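Local atomic coordinates of glutaredoxin, CPYC type (Chlamydomonas reinhardtii, PDB entry 7NCV), a protein that probably acts as a glutathione-dependent disulfide oxidoreductase of the glutaredoxin family, passing electrons through cysteine thiols. Residues 11-14 against 15-19; 89-92 against 93-96. All coordinates share one frame; numbering follows the deposited sequence.

Two helix ends of a glutaredoxin fold illustrate how the last carbonyl groups of a helix find donors. Contact 1 closes helix 3-16 just before strand 19-23; contact 2 closes helix 85-94 where helix 96-103 begins. Both lie mainly at the surface, each with one buried residue among those that touch, Val14 in the first and Ala91 in the second, and they share no helix or strand: their centres are about 22 Å apart. The chemistry differs with what comes next. Before a strand, side chains of Ser16 and Asn17 reach back to helix carbonyls; before another helix, Asn94 instead reaches forward to Thr96, and glycine makes the turn.

Contact 1. Residues 11-14 against 15-19; sequences QKAV and ASNKV
The C-terminal turn of helix 3-16, where the chain leaves the helix for strand 19-23 of the glutaredoxin fold, is closed by side chains of Ser16 and Asn17 that turn back on carbonyl groups of the preceding turn. Ala15 N still makes a regular helical bond to Gln11 O, 3.0 Å long. One residue later the pattern frays: Ser16 N shares itself between Lys12 O and Ala13 O, and both bonds are weak. The serine hydroxyl makes up for this. With chi1 at 65°, OG sits between its own backbone N and carbonyl carbon, from where it donates to Lys12 O at 2.9 Å, approaching tilted from the carbonyl plane. Asn17 does the same for the next carbonyl: ND2 gives a nearly straight bond, 166° at the hydrogen, to Ala13 O at 2.8 Å. The acceptor lies in the plane of the amide, and CB of Asn17 passes 3.4 Å from Ala13 O. The other end of the amide, OD1, accepts from Thr46, so the group is held at both ends and its rotation is fixed. Replacing Asn17 by an alanine would probably rob Ala13 O of its straight side-chain donor and Thr46 of this acceptor. On the inner side of the helix, Ala13 and Val14 rest against Ile20 of the following strand. Two polar side chains thus supply N-H and O-H groups to carbonyls that Ser16 N reaches only weakly.

Contact 2. Residues 89-92 against 93-96; sequences AAAA and SNGT
Ala89 O takes two donors at the start of the last turn of helix 85-94: Ser93 N, in a regular helical bond of 3.0 Å, and a water molecule at 2.9 Å. The same water is hydrogen-bonded to Ser93 OG at 2.8 Å, bridging the hydroxyl and the carbonyl one turn back. Ala90 O accepts from Asn94 N in the next regular bond. For Ala91 O, the bond from Gly95 N is long and weak, at 3.3 Å, and a backbone bond joins Ala91 to Leu97. Here the helix gives way to helix 96-103 through an Asx turn, in which Asn94 OD1 accepts from Thr96 N at 3.0 Å. The threonine hydroxyl donates to the same oxygen at 2.7 Å, on a lone pair, and both donors lie in the carbonyl plane of the amide. A chi1 of 67° puts CG of Asn94 between its backbone N and carbonyl carbon and brings the amide back against Ala90 O, with CG 3.1 Å from that oxygen. Gly95, with positive phi, joins the two helices as the residue just before the second; a CB at its backbone angles would press against the carbonyl oxygen of Asn94. CB of Ala91 touches OG1 of Thr96 at 3.4 Å, while Ala91 and Ala92 pack on Leu97 and Ala92 also meets Ala36 and Gln39 of helix 28-41.

Contact 1. Residues 11-14 against 15-19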
# COMPACT_ATOMS: atom_id res chain seq x y z
N GLN A 11 -3.47 -9.77 4.66
CA GLN A 11 -4.76 -9.39 5.20
C GLN A 11 -4.63 -8.90 6.64
O GLN A 11 -5.25 -7.90 7.02
CB GLN A 11 -5.74 -10.56 5.12
CG GLN A 11 -6.14 -10.85 3.66
CD GLN A 11 -7.04 -12.07 3.63
OE1 GLN A 11 -6.85 -13.03 4.42
NE2 GLN A 11 -8.00 -12.06 2.73
N LYS A 12 -3.80 -9.58 7.46
CA LYS A 12 -3.61 -9.17 8.85
C LYS A 12 -2.94 -7.80 8.92
O LYS A 12 -3.32 -6.95 9.75
CB LYS A 12 -2.79 -10.21 9.57
CG LYS A 12 -3.64 -11.47 9.95
CD LYS A 12 -2.88 -12.45 10.81
CE LYS A 12 -3.85 -13.39 11.54
NZ LYS A 12 -4.95 -13.92 10.65
N ALA A 13 -1.92 -7.56 8.08
CA ALA A 13 -1.24 -6.27 8.14
C ALA A 13 -2.15 -5.15 7.68
O ALA A 13 -2.13 -4.04 8.24
CB ALA A 13 0.04 -6.31 7.27
N VAL A 14 -2.94 -5.40 6.62
CA VAL A 14 -3.86 -4.37 6.13
C VAL A 14 -4.92 -4.04 7.18
O VAL A 14 -5.31 -2.88 7.34
CB VAL A 14 -4.48 -4.88 4.82
CG1 VAL A 14 -5.69 -4.07 4.39
CG2 VAL A 14 -3.42 -4.82 3.68
N ALA A 15 -5.41 -5.06 7.90
CA ALA A 15 -6.43 -4.80 8.92
C ALA A 15 -5.85 -4.09 10.14
O ALA A 15 -6.62 -3.50 10.92
CB ALA A 15 -7.11 -6.10 9.33
N SER A 16 -4.55 -4.17 10.38
CA SER A 16 -3.99 -3.67 11.63
C SER A 16 -3.16 -2.41 11.46
O SER A 16 -2.57 -1.92 12.44
CB SER A 16 -3.17 -4.76 12.34
OG SER A 16 -2.04 -5.12 11.57
N ASN A 17 -3.05 -1.86 10.25
CA ASN A 17 -2.30 -0.63 9.99
C ASN A 17 -3.24 0.37 9.38
O ASN A 17 -4.01 0.02 8.46
CB ASN A 17 -1.14 -0.84 9.03
CG ASN A 17 -0.00 -1.54 9.71
OD1 ASN A 17 0.77 -0.87 10.43
ND2 ASN A 17 -0.00 -2.89 9.68
N LYS A 18 -3.21 1.61 9.86
CA LYS A 18 -4.08 2.61 9.22
C LYS A 18 -3.70 2.84 7.76
O LYS A 18 -4.59 3.04 6.93
CB LYS A 18 -4.03 3.92 9.99
CG LYS A 18 -4.59 3.79 11.44
CD LYS A 18 -4.58 5.13 12.12
CE LYS A 18 -4.97 4.97 13.58
NZ LYS A 18 -6.43 4.73 13.72
N VAL A 19 -2.41 2.82 7.45
CA VAL A 19 -1.93 3.05 6.08
C VAL A 19 -0.77 2.09 5.86
O VAL A 19 0.15 2.04 6.72
CB VAL A 19 -1.41 4.49 5.91
CG1 VAL A 19 -0.84 4.71 4.49
CG2 VAL A 19 -2.51 5.51 6.24

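Contact 2. Residues 89-92 against 93-96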
# COMPACT_ATOMS: atom_id res chain seq x y z
N ALA A 89 -1.41 9.30 -6.15
CA ALA A 89 -1.11 10.69 -6.51
C ALA A 89 -2.36 11.45 -6.93
O ALA A 89 -2.52 12.63 -6.58
CB ALA A 89 -0.06 10.71 -7.63
N ALA A 90 -3.26 10.79 -7.69
CA ALA A 90 -4.50 11.48 -8.07
C ALA A 90 -5.31 11.83 -6.83
O ALA A 90 -5.87 12.94 -6.72
CB ALA A 90 -5.29 10.57 -9.00
N ALA A 91 -5.38 10.91 -5.87
CA ALA A 91 -6.13 11.22 -4.67
C ALA A 91 -5.45 12.34 -3.86
O ALA A 91 -6.16 13.16 -3.24
CB ALA A 91 -6.26 9.96 -3.81
N ALA A 92 -4.11 12.41 -3.87
CA ALA A 92 -3.46 13.55 -3.22
C ALA A 92 -3.89 14.86 -3.88
O ALA A 92 -4.23 15.84 -3.18
CB ALA A 92 -1.95 13.43 -3.28
N SER A 93 -3.90 14.88 -5.24
CA SER A 93 -4.18 16.10 -6.00
C SER A 93 -5.64 16.55 -5.88
O SER A 93 -5.93 17.74 -6.07
CB SER A 93 -3.87 15.84 -7.49
OG SER A 93 -2.45 15.66 -7.61
N ASN A 94 -6.59 15.61 -5.72
CA ASN A 94 -8.00 15.96 -5.79
C ASN A 94 -8.66 16.10 -4.43
O ASN A 94 -9.86 16.39 -4.40
CB ASN A 94 -8.79 14.98 -6.68
CG ASN A 94 -8.88 13.57 -6.12
OD1 ASN A 94 -8.79 13.36 -4.93
ND2 ASN A 94 -9.20 12.62 -6.99
N GLY A 95 -7.88 16.02 -3.32
CA GLY A 95 -8.44 16.30 -2.01
C GLY A 95 -8.91 15.07 -1.30
O GLY A 95 -9.17 15.12 -0.07
N THR A 96 -9.02 13.93 -1.99
CA THR A 96 -9.57 12.77 -1.30
C THR A 96 -8.55 12.01 -0.46
O THR A 96 -9.00 11.34 0.48
CB THR A 96 -10.24 11.80 -2.29
OG1 THR A 96 -9.28 11.32 -3.25
CG2 THR A 96 -11.44 12.45 -2.96
O HOH W 1 -0.20 14.43 -6.50